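Local coordinates for protein glutathione S-transferase (Natrialba magadii ATCC 43099, PDB 6GZF) that probably acts as a Xi-class glutathione transferase, a dimeric enzyme of the glutathionyl-hydroquinone reductase type, at residues A[8-13]-A[28-33]; A[247-252]-A[291-296]; A[253-258]-A[262-267]. All coordinates share one frame; numbering follows the deposited sequence.

Overall arrangement
Contact 1 belongs to the N-terminal region, whose hairpin and following loop precede the first strand of the thioredoxin-like sheet, while contacts 2 and 3 lie in the helical C-terminal domain. The centres of contacts 1 and 2 are about 26 Å apart, and their nearest atoms come only within about 8 Å. Contacts 2 and 3 are neighbours, with centres about 11 Å apart; they share helix 250-254, and Asp-251 OD1 of contact 2 probably hydrogen-bonds to Ile-265 N of contact 3, 2.9 Å away. Each borders residues predicted to serve the active site: Arg-131 beside contact 1, Tyr-254 and Tyr-297 beside contact 2. Contact 3 contains Tyr-254 and also reaches the dimer interface.

Contact 1: residues A[8-13]-A[28-33]; sequences MNMLVD and GSFERQ
Met-10, on the first strand of a small β-hairpin, faces Phe-30 in the loop that follows, with their CA atoms 8.9 Å apart, a spacing bridged mainly by side chains. The hairpin pairs strand 10-12 antiparallel with strand 15-17, Met-10 making its backbone bond to Arg-17, and residues 29-32 of the loop turn helically. No hydrogen bond joins the two segments; their union is a Met-aromatic contact with a few apolar neighbours.

Phe-30 carries most of the buried surface. Its CG stands anti to the backbone N (chi1 173°), which sends the ring out from the loop to the strand. Met-10 lies over one face of that ring. Its CB sits above the plane just outside the CZ corner, 3.5 Å from Phe-30 CZ, and the chain then runs inward, so that Met-10 SD hangs 4.4 Å from the ring centroid, 30° off the normal. A bend at chi3 (76°) keeps the terminal CE over this same face. The other two neighbours approach the rim near the ring plane: Val-12 CG2 at 4.3 Å from Phe-30 CE1, and the carbonyl oxygen of Leu-11 at 4.2 Å from Phe-30 CZ. Sulfur and methylene on a face, with methyl and carbonyl at the edge, thus pack against one face and part of the rim of the phenyl group.

Arg-131, predicted to bind glutathione, touches both Met-10 and Phe-30. From outside the two segments it forms a salt bridge with Glu-31 and a hydrogen bond with the carbonyl oxygen of Asn-9, and so ties loop and hairpin together through polar groups beside the apolar pair. Within the loop, the turn carrying the phenyl group is closed by a backbone bond from Gln-33 N to Phe-30 O, 2.9 Å long.

Contact 2: residues A[247-252]-A[291-296]; sequences LVRFDN and DHITEH
Ile-293 and Arg-249 carry most of this helix-to-helix packing in the α-helical C-terminal domain of the glutathione transferase fold, where the start of helix 250-254 and the residues leading into it lie against helix 290-299. Arg-249 and Ile-293 have their CA atoms 7.5 Å apart, and their side chains cross at about a right angle. The arginine stays extended from CG to NE, so that its CG, NE and guanidinium pass across the isoleucine branches. Ile-293 CD1 meets one face of the guanidinium, 3.4 Å above the plane and offset toward the rim, and lies 3.6 Å from Arg-249 NE. The other branch, Ile-293 CG2, touches the aliphatic part of the same arginine, 3.9 Å from Arg-249 CG. Setting CG1 anti to the carbonyl carbon (chi1 -67°) allows both branches of the isoleucine to be used.

While this face rests on hydrocarbon, the nitrogens of the buried guanidinium are hydrogen-bonded outside the two segments; Arg-249 NH1, for one, bonds to the carbonyl oxygen of Thr-245 and to His-68 ND1. His-68 belongs to helix 65-77, so the arginine links the two domains. Beside the pair stand Tyr-254 and Tyr-297, both predicted to lower the pKa of the active-site cysteine.

A second, lighter touch joins Asn-252 to Thr-294. The threonine hydroxyl is turned back to the carbonyl oxygen of Met-290 in its own helix, and what it offers across the contact is a methyl group: Thr-294 CG2 lies 4.4 Å from Asn-252 ND2.

Contact 3: residues A[253-258]-A[262-267]; sequences VYHTHF and VQYIRE
His-255 and Tyr-264 form the tight part of a local fold-back in the C-terminal helical domain, where the chain leaving helix 250-254 doubles back beside it at the dimer interface. His-255 CB points at the opposing segment, and CG, anti to the backbone N (chi1 -173°), carries the imidazole out to Tyr-264, whose CE1 sits over the centre of one face, 4.0 Å above the plane. The ring centroids are 4.6 Å apart with planes inclined at 31°, an oblique aromatic pair. At the imidazole edge, His-255 CD2 lies 3.6 Å from the carbonyl oxygen of Gln-263.

The second subunit completes the arrangement. Tyr-264 OH hydrogen-bonds to His-255 NE2 of that subunit, and the reciprocal bond fixes the far nitrogen of this histidine; the two Tyr-264 rings also meet across the interface.

Away from the rings the packing is looser. The CB of partly exposed Gln-263 points away from segment 253-258, and the residue meets His-255 through its carbonyl oxygen. Val-262, whose CB also points away, packs on Val-211 and Phe-215 of helix 204-224. Glu-267 binds within its own segment, and its OE1 also forms a salt bridge with Arg-266 of the second subunit. That oxygen uses its anti lone pair to accept the backbone N-H of Tyr-264, with Glu-267 OE1 3.2 Å from Tyr-264 N.

Contact 1: residues A[8-13]-A[28-33]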
loop_
_atom_site.group_PDB
_atom_site.type_symbol
_atom_site.label_atom_id
_atom_site.label_comp_id
_atom_site.label_asym_id
_atom_site.label_seq_id
_atom_site.Cartn_x
_atom_site.Cartn_y
_atom_site.Cartn_z
ATOM N N MET A 8 -10.617 -17.220 4.115
ATOM C CA MET A 8 -11.874 -17.542 3.452
ATOM C C MET A 8 -12.310 -18.964 3.768
ATOM O O MET A 8 -11.496 -19.886 3.800
ATOM C CB MET A 8 -11.767 -17.349 1.939
ATOM C CG MET A 8 -13.116 -17.371 1.237
ATOM S SD MET A 8 -13.312 -16.077 -0.001
ATOM C CE MET A 8 -15.024 -16.331 -0.469
ATOM N N ASN A 9 -13.606 -19.132 4.002
ATOM C CA ASN A 9 -14.143 -20.423 4.406
ATOM C C ASN A 9 -14.820 -21.169 3.263
ATOM O O ASN A 9 -14.739 -20.754 2.105
ATOM C CB ASN A 9 -15.117 -20.239 5.563
ATOM C CG ASN A 9 -14.502 -19.486 6.723
ATOM O OD1 ASN A 9 -13.410 -19.820 7.187
ATOM N ND2 ASN A 9 -15.201 -18.464 7.203
ATOM N N MET A 10 -15.491 -22.269 3.595
ATOM C CA MET A 10 -15.938 -23.211 2.580
ATOM C C MET A 10 -17.168 -24.006 3.011
ATOM O O MET A 10 -17.463 -24.145 4.204
ATOM C CB MET A 10 -14.794 -24.168 2.236
ATOM C CG MET A 10 -13.921 -24.502 3.433
ATOM S SD MET A 10 -12.339 -25.231 2.982
ATOM C CE MET A 10 -11.440 -23.793 2.401
ATOM N N LEU A 11 -17.890 -24.512 2.019
ATOM C CA LEU A 11 -18.969 -25.459 2.247
ATOM C C LEU A 11 -18.520 -26.821 1.728
ATOM O O LEU A 11 -18.164 -26.952 0.561
ATOM C CB LEU A 11 -20.248 -24.992 1.547
ATOM C CG LEU A 11 -21.596 -25.219 2.235
ATOM C CD1 LEU A 11 -21.599 -24.644 3.637
ATOM C CD2 LEU A 11 -22.711 -24.594 1.412
ATOM N N VAL A 12 -18.513 -27.828 2.596
ATOM C CA VAL A 12 -18.047 -29.157 2.206
ATOM C C VAL A 12 -19.121 -30.214 2.433
ATOM O O VAL A 12 -19.475 -30.511 3.574
ATOM C CB VAL A 12 -16.773 -29.559 2.977
ATOM C CG1 VAL A 12 -16.332 -30.959 2.580
ATOM C CG2 VAL A 12 -15.660 -28.553 2.725
ATOM N N ASP A 13 -19.626 -30.777 1.336
ATOM C CA ASP A 13 -20.727 -31.738 1.374
ATOM C C ASP A 13 -21.915 -31.177 2.151
ATOM O O ASP A 13 -22.570 -31.894 2.907
ATOM C CB ASP A 13 -20.271 -33.068 1.982
ATOM C CG ASP A 13 -19.264 -33.794 1.107
ATOM O OD1 ASP A 13 -19.247 -33.542 -0.117
ATOM O OD2 ASP A 13 -18.494 -34.621 1.643
ATOM N N GLY A 28 -4.471 -23.318 -4.968
ATOM C CA GLY A 28 -5.893 -23.341 -5.278
ATOM C C GLY A 28 -6.463 -24.719 -5.558
ATOM O O GLY A 28 -7.142 -24.923 -6.566
ATOM N N SER A 29 -6.188 -25.667 -4.667
ATOM C CA SER A 29 -6.614 -27.047 -4.872
ATOM C C SER A 29 -8.081 -27.268 -4.520
ATOM O O SER A 29 -8.724 -28.165 -5.064
ATOM C CB SER A 29 -5.742 -28.000 -4.056
ATOM O OG SER A 29 -5.927 -27.790 -2.668
ATOM N N PHE A 30 -8.608 -26.455 -3.607
ATOM C CA PHE A 30 -9.999 -26.589 -3.190
ATOM C C PHE A 30 -10.954 -26.314 -4.344
ATOM O O PHE A 30 -12.008 -26.940 -4.455
ATOM C CB PHE A 30 -10.314 -25.647 -2.025
ATOM C CG PHE A 30 -11.770 -25.621 -1.648
ATOM C CD1 PHE A 30 -12.296 -26.592 -0.813
ATOM C CD2 PHE A 30 -12.611 -24.630 -2.131
ATOM C CE1 PHE A 30 -13.632 -26.576 -0.466
ATOM C CE2 PHE A 30 -13.948 -24.611 -1.790
ATOM C CZ PHE A 30 -14.459 -25.585 -0.956
ATOM N N GLU A 31 -10.579 -25.370 -5.199
ATOM C CA GLU A 31 -11.445 -24.947 -6.290
ATOM C C GLU A 31 -11.554 -26.032 -7.353
ATOM O O GLU A 31 -12.551 -26.114 -8.070
ATOM C CB GLU A 31 -10.928 -23.652 -6.914
ATOM C CG GLU A 31 -10.023 -22.824 -6.010
ATOM C CD GLU A 31 -10.714 -22.370 -4.738
ATOM O OE1 GLU A 31 -10.083 -22.442 -3.662
ATOM O OE2 GLU A 31 -11.886 -21.943 -4.813
ATOM N N ARG A 32 -10.522 -26.866 -7.450
ATOM C CA ARG A 32 -10.553 -28.010 -8.352
ATOM C C ARG A 32 -11.343 -29.154 -7.723
ATOM O O ARG A 32 -11.573 -30.188 -8.350
ATOM C CB ARG A 32 -9.134 -28.459 -8.709
ATOM C CG ARG A 32 -8.389 -27.479 -9.603
ATOM C CD ARG A 32 -7.023 -28.011 -10.009
ATOM N NE ARG A 32 -6.107 -28.110 -8.876
ATOM C CZ ARG A 32 -5.257 -27.153 -8.517
ATOM N NH1 ARG A 32 -5.205 -26.019 -9.202
ATOM N NH2 ARG A 32 -4.458 -27.329 -7.473
ATOM N N GLN A 33 -11.757 -28.950 -6.477
ATOM C CA GLN A 33 -12.631 -29.885 -5.780
ATOM C C GLN A 33 -14.026 -29.288 -5.630
ATOM O O GLN A 33 -14.883 -29.851 -4.949
ATOM C CB GLN A 33 -12.062 -30.230 -4.402
ATOM C CG GLN A 33 -10.693 -30.885 -4.427
ATOM C CD GLN A 33 -10.771 -32.390 -4.584
ATOM O OE1 GLN A 33 -11.855 -32.954 -4.738
ATOM N NE2 GLN A 33 -9.620 -33.050 -4.538
#

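Contact 2: residues A[247-252]-A[291-296]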
loop_
_atom_site.group_PDB
_atom_site.type_symbol
_atom_site.label_atom_id
_atom_site.label_comp_id
_atom_site.label_asym_id
_atom_site.label_seq_id
_atom_site.Cartn_x
_atom_site.Cartn_y
_atom_site.Cartn_z
ATOM N N LEU A 247 -10.393 -1.441 -12.343
ATOM C CA LEU A 247 -9.793 -0.111 -12.333
ATOM C C LEU A 247 -10.382 0.794 -11.255
ATOM O O LEU A 247 -9.659 1.552 -10.609
ATOM C CB LEU A 247 -9.959 0.554 -13.701
ATOM C CG LEU A 247 -8.765 0.515 -14.657
ATOM C CD1 LEU A 247 -8.315 -0.913 -14.913
ATOM C CD2 LEU A 247 -9.110 1.215 -15.962
ATOM N N VAL A 248 -11.695 0.705 -11.063
ATOM C CA VAL A 248 -12.399 1.571 -10.123
ATOM C C VAL A 248 -11.971 1.294 -8.678
ATOM O O VAL A 248 -12.154 2.131 -7.795
ATOM C CB VAL A 248 -13.936 1.409 -10.255
ATOM C CG1 VAL A 248 -14.397 0.102 -9.624
ATOM C CG2 VAL A 248 -14.661 2.593 -9.632
ATOM N N ARG A 249 -11.381 0.126 -8.449
ATOM C CA ARG A 249 -10.965 -0.274 -7.108
ATOM C C ARG A 249 -9.450 -0.249 -6.935
ATOM O O ARG A 249 -8.938 -0.571 -5.863
ATOM C CB ARG A 249 -11.488 -1.676 -6.789
ATOM C CG ARG A 249 -12.994 -1.763 -6.645
ATOM C CD ARG A 249 -13.446 -3.204 -6.480
ATOM N NE ARG A 249 -14.828 -3.288 -6.020
ATOM C CZ ARG A 249 -15.889 -3.195 -6.816
ATOM N NH1 ARG A 249 -15.729 -3.008 -8.119
ATOM N NH2 ARG A 249 -17.109 -3.282 -6.308
ATOM N N PHE A 250 -8.739 0.141 -7.987
ATOM C CA PHE A 250 -7.286 0.011 -8.010
ATOM C C PHE A 250 -6.574 0.994 -7.081
ATOM O O PHE A 250 -5.756 0.589 -6.256
ATOM C CB PHE A 250 -6.768 0.188 -9.439
ATOM C CG PHE A 250 -5.399 -0.396 -9.669
ATOM C CD1 PHE A 250 -4.261 0.279 -9.260
ATOM C CD2 PHE A 250 -5.253 -1.619 -10.300
ATOM C CE1 PHE A 250 -3.006 -0.258 -9.471
ATOM C CE2 PHE A 250 -4.000 -2.160 -10.514
ATOM C CZ PHE A 250 -2.876 -1.479 -10.099
ATOM N N ASP A 251 -6.883 2.279 -7.217
ATOM C CA ASP A 251 -6.140 3.318 -6.508
ATOM C C ASP A 251 -6.558 3.483 -5.048
ATOM O O ASP A 251 -5.822 4.069 -4.255
ATOM C CB ASP A 251 -6.285 4.654 -7.240
ATOM C CG ASP A 251 -5.538 4.674 -8.559
ATOM O OD1 ASP A 251 -5.102 3.593 -9.008
ATOM O OD2 ASP A 251 -5.383 5.767 -9.144
ATOM N N ASN A 252 -7.730 2.970 -4.692
ATOM C CA ASN A 252 -8.200 3.051 -3.313
ATOM C C ASN A 252 -7.903 1.782 -2.522
ATOM O O ASN A 252 -7.828 1.811 -1.294
ATOM C CB ASN A 252 -9.703 3.342 -3.272
ATOM C CG ASN A 252 -10.011 4.829 -3.246
ATOM O OD1 ASN A 252 -10.219 5.449 -4.288
ATOM N ND2 ASN A 252 -10.045 5.405 -2.049
ATOM N N ASP A 291 -17.632 3.244 -0.090
ATOM C CA ASP A 291 -17.685 2.981 1.343
ATOM C C ASP A 291 -17.749 1.479 1.610
ATOM O O ASP A 291 -17.137 0.981 2.555
ATOM C CB ASP A 291 -18.886 3.684 1.975
ATOM C CG ASP A 291 -18.842 3.663 3.491
ATOM O OD1 ASP A 291 -17.738 3.818 4.057
ATOM O OD2 ASP A 291 -19.910 3.492 4.117
ATOM N N HIS A 292 -18.491 0.766 0.768
ATOM C CA HIS A 292 -18.558 -0.688 0.844
ATOM C C HIS A 292 -17.230 -1.318 0.438
ATOM O O HIS A 292 -16.781 -2.292 1.042
ATOM C CB HIS A 292 -19.681 -1.225 -0.049
ATOM C CG HIS A 292 -21.052 -1.057 0.529
ATOM N ND1 HIS A 292 -21.835 -2.126 0.908
ATOM C CD2 HIS A 292 -21.782 0.053 0.790
ATOM C CE1 HIS A 292 -22.986 -1.683 1.379
ATOM N NE2 HIS A 292 -22.980 -0.363 1.319
ATOM N N ILE A 293 -16.606 -0.747 -0.588
ATOM C CA ILE A 293 -15.366 -1.284 -1.137
ATOM C C ILE A 293 -14.216 -1.187 -0.140
ATOM O O ILE A 293 -13.534 -2.177 0.129
ATOM C CB ILE A 293 -14.971 -0.555 -2.437
ATOM C CG1 ILE A 293 -15.982 -0.859 -3.545
ATOM C CG2 ILE A 293 -13.578 -0.966 -2.880
ATOM C CD1 ILE A 293 -15.752 -0.069 -4.817
ATOM N N THR A 294 -14.008 0.004 0.410
ATOM C CA THR A 294 -12.910 0.235 1.343
ATOM C C THR A 294 -13.103 -0.521 2.655
ATOM O O THR A 294 -12.140 -1.007 3.245
ATOM C CB THR A 294 -12.737 1.734 1.652
ATOM O OG1 THR A 294 -13.978 2.276 2.120
ATOM C CG2 THR A 294 -12.298 2.487 0.409
ATOM N N GLU A 295 -14.348 -0.621 3.108
ATOM C CA GLU A 295 -14.638 -1.300 4.366
ATOM C C GLU A 295 -14.371 -2.797 4.261
ATOM O O GLU A 295 -13.845 -3.411 5.191
ATOM C CB GLU A 295 -16.089 -1.062 4.794
ATOM C CG GLU A 295 -16.430 -1.673 6.148
ATOM C CD GLU A 295 -17.899 -1.557 6.499
ATOM O OE1 GLU A 295 -18.613 -0.783 5.829
ATOM O OE2 GLU A 295 -18.336 -2.243 7.449
ATOM N N HIS A 296 -14.737 -3.379 3.127
ATOM C CA HIS A 296 -14.552 -4.809 2.919
ATOM C C HIS A 296 -13.077 -5.185 2.866
ATOM O O HIS A 296 -12.597 -5.962 3.683
ATOM C CB HIS A 296 -15.248 -5.258 1.633
ATOM C CG HIS A 296 -14.992 -6.689 1.274
ATOM N ND1 HIS A 296 -15.668 -7.740 1.857
ATOM C CD2 HIS A 296 -14.133 -7.243 0.383
ATOM C CE1 HIS A 296 -15.236 -8.877 1.345
ATOM N NE2 HIS A 296 -14.304 -8.606 0.448
#

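Contact 3: residues A[253-258]-A[262-267]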
loop_
_atom_site.group_PDB
_atom_site.type_symbol
_atom_site.label_atom_id
_atom_site.label_comp_id
_atom_site.label_asym_id
_atom_site.label_seq_id
_atom_site.Cartn_x
_atom_site.Cartn_y
_atom_site.Cartn_z
ATOM N N VAL A 253 -7.735 0.668 -3.228
ATOM C CA VAL A 253 -7.559 -0.624 -2.572
ATOM C C VAL A 253 -6.360 -1.415 -3.098
ATOM O O VAL A 253 -5.399 -1.651 -2.367
ATOM C CB VAL A 253 -8.820 -1.497 -2.721
ATOM C CG1 VAL A 253 -8.561 -2.898 -2.195
ATOM C CG2 VAL A 253 -9.999 -0.862 -2.002
ATOM N N TYR A 254 -6.429 -1.819 -4.364
ATOM C CA TYR A 254 -5.442 -2.722 -4.955
ATOM C C TYR A 254 -4.011 -2.200 -4.849
ATOM O O TYR A 254 -3.079 -2.962 -4.587
ATOM C CB TYR A 254 -5.784 -2.978 -6.424
ATOM C CG TYR A 254 -7.084 -3.721 -6.638
ATOM C CD1 TYR A 254 -7.595 -4.567 -5.660
ATOM C CD2 TYR A 254 -7.805 -3.571 -7.815
ATOM C CE1 TYR A 254 -8.783 -5.246 -5.854
ATOM C CE2 TYR A 254 -8.993 -4.246 -8.016
ATOM C CZ TYR A 254 -9.477 -5.082 -7.033
ATOM O OH TYR A 254 -10.661 -5.756 -7.230
ATOM N N HIS A 255 -3.851 -0.897 -5.050
ATOM C CA HIS A 255 -2.541 -0.256 -5.048
ATOM C C HIS A 255 -1.836 -0.374 -3.696
ATOM O O HIS A 255 -0.635 -0.642 -3.635
ATOM C CB HIS A 255 -2.690 1.216 -5.438
ATOM C CG HIS A 255 -1.390 1.930 -5.636
ATOM N ND1 HIS A 255 -0.562 2.275 -4.591
ATOM C CD2 HIS A 255 -0.781 2.373 -6.760
ATOM C CE1 HIS A 255 0.503 2.897 -5.061
ATOM N NE2 HIS A 255 0.396 2.969 -6.377
ATOM N N THR A 256 -2.588 -0.179 -2.619
ATOM C CA THR A 256 -2.015 -0.168 -1.277
ATOM C C THR A 256 -2.246 -1.476 -0.530
ATOM O O THR A 256 -1.298 -2.113 -0.069
ATOM C CB THR A 256 -2.592 0.984 -0.438
ATOM O OG1 THR A 256 -2.218 2.236 -1.023
ATOM C CG2 THR A 256 -2.066 0.919 0.987
ATOM N N HIS A 257 -3.511 -1.864 -0.411
ATOM C CA HIS A 257 -3.886 -3.053 0.346
ATOM C C HIS A 257 -3.301 -4.327 -0.259
ATOM O O HIS A 257 -2.841 -5.211 0.464
ATOM C CB HIS A 257 -5.409 -3.168 0.433
ATOM C CG HIS A 257 -5.883 -4.354 1.211
ATOM N ND1 HIS A 257 -5.510 -4.584 2.520
ATOM C CD2 HIS A 257 -6.700 -5.379 0.869
ATOM C CE1 HIS A 257 -6.075 -5.697 2.947
ATOM N NE2 HIS A 257 -6.803 -6.199 1.966
ATOM N N PHE A 258 -3.321 -4.416 -1.585
ATOM C CA PHE A 258 -2.780 -5.581 -2.278
ATOM C C PHE A 258 -1.365 -5.324 -2.787
ATOM O O PHE A 258 -0.788 -6.157 -3.487
ATOM C CB PHE A 258 -3.691 -5.987 -3.439
ATOM C CG PHE A 258 -4.870 -6.821 -3.023
ATOM C CD1 PHE A 258 -4.986 -7.280 -1.722
ATOM C CD2 PHE A 258 -5.858 -7.153 -3.934
ATOM C CE1 PHE A 258 -6.067 -8.049 -1.338
ATOM C CE2 PHE A 258 -6.941 -7.922 -3.554
ATOM C CZ PHE A 258 -7.045 -8.371 -2.255
ATOM N N VAL A 262 3.136 -0.044 -8.360
ATOM C CA VAL A 262 4.057 0.451 -9.376
ATOM C C VAL A 262 3.618 1.832 -9.853
ATOM O O VAL A 262 4.432 2.747 -9.972
ATOM C CB VAL A 262 4.155 -0.505 -10.580
ATOM C CG1 VAL A 262 5.012 0.107 -11.678
ATOM C CG2 VAL A 262 4.722 -1.847 -10.143
ATOM N N GLN A 263 2.324 1.983 -10.111
ATOM C CA GLN A 263 1.791 3.250 -10.595
ATOM C C GLN A 263 0.296 3.379 -10.321
ATOM O O GLN A 263 -0.444 2.397 -10.385
ATOM C CB GLN A 263 2.060 3.399 -12.096
ATOM C CG GLN A 263 1.754 4.780 -12.650
ATOM C CD GLN A 263 1.961 4.871 -14.149
ATOM O OE1 GLN A 263 3.058 4.637 -14.652
ATOM N NE2 GLN A 263 0.902 5.217 -14.871
ATOM N N TYR A 264 -0.136 4.594 -10.001
ATOM C CA TYR A 264 -1.556 4.907 -9.911
ATOM C C TYR A 264 -2.214 4.704 -11.270
ATOM O O TYR A 264 -1.580 4.897 -12.307
ATOM C CB TYR A 264 -1.772 6.350 -9.447
ATOM C CG TYR A 264 -1.829 6.549 -7.948
ATOM C CD1 TYR A 264 -2.512 5.659 -7.131
ATOM C CD2 TYR A 264 -1.212 7.644 -7.354
ATOM C CE1 TYR A 264 -2.571 5.848 -5.761
ATOM C CE2 TYR A 264 -1.264 7.840 -5.987
ATOM C CZ TYR A 264 -1.945 6.940 -5.195
ATOM O OH TYR A 264 -1.997 7.137 -3.833
ATOM N N ILE A 265 -3.483 4.311 -11.267
ATOM C CA ILE A 265 -4.254 4.275 -12.503
ATOM C C ILE A 265 -4.426 5.702 -13.011
ATOM O O ILE A 265 -4.409 5.957 -14.217
ATOM C CB ILE A 265 -5.628 3.604 -12.301
ATOM C CG1 ILE A 265 -5.454 2.099 -12.100
ATOM C CG2 ILE A 265 -6.537 3.855 -13.494
ATOM C CD1 ILE A 265 -4.851 1.387 -13.292
ATOM N N ARG A 266 -4.552 6.639 -12.075
ATOM C CA ARG A 266 -4.743 8.045 -12.414
ATOM C C ARG A 266 -3.486 8.669 -13.020
ATOM O O ARG A 266 -3.533 9.780 -13.547
ATOM C CB ARG A 266 -5.174 8.841 -11.179
ATOM C CG ARG A 266 -4.046 9.175 -10.217
ATOM C CD ARG A 266 -4.531 10.097 -9.109
ATOM N NE ARG A 266 -3.489 10.380 -8.126
ATOM C CZ ARG A 266 -3.681 11.092 -7.020
ATOM N NH1 ARG A 266 -4.878 11.596 -6.754
ATOM N NH2 ARG A 266 -2.677 11.301 -6.180
ATOM N N GLU A 267 -2.367 7.955 -12.945
ATOM C CA GLU A 267 -1.118 8.438 -13.523
ATOM C C GLU A 267 -0.978 8.031 -14.988
ATOM O O GLU A 267 -0.150 8.582 -15.714
ATOM C CB GLU A 267 0.080 7.930 -12.720
ATOM C CG GLU A 267 0.304 8.664 -11.409
ATOM C CD GLU A 267 1.622 8.298 -10.753
ATOM O OE1 GLU A 267 1.780 7.129 -10.343
ATOM O OE2 GLU A 267 2.499 9.181 -10.650
#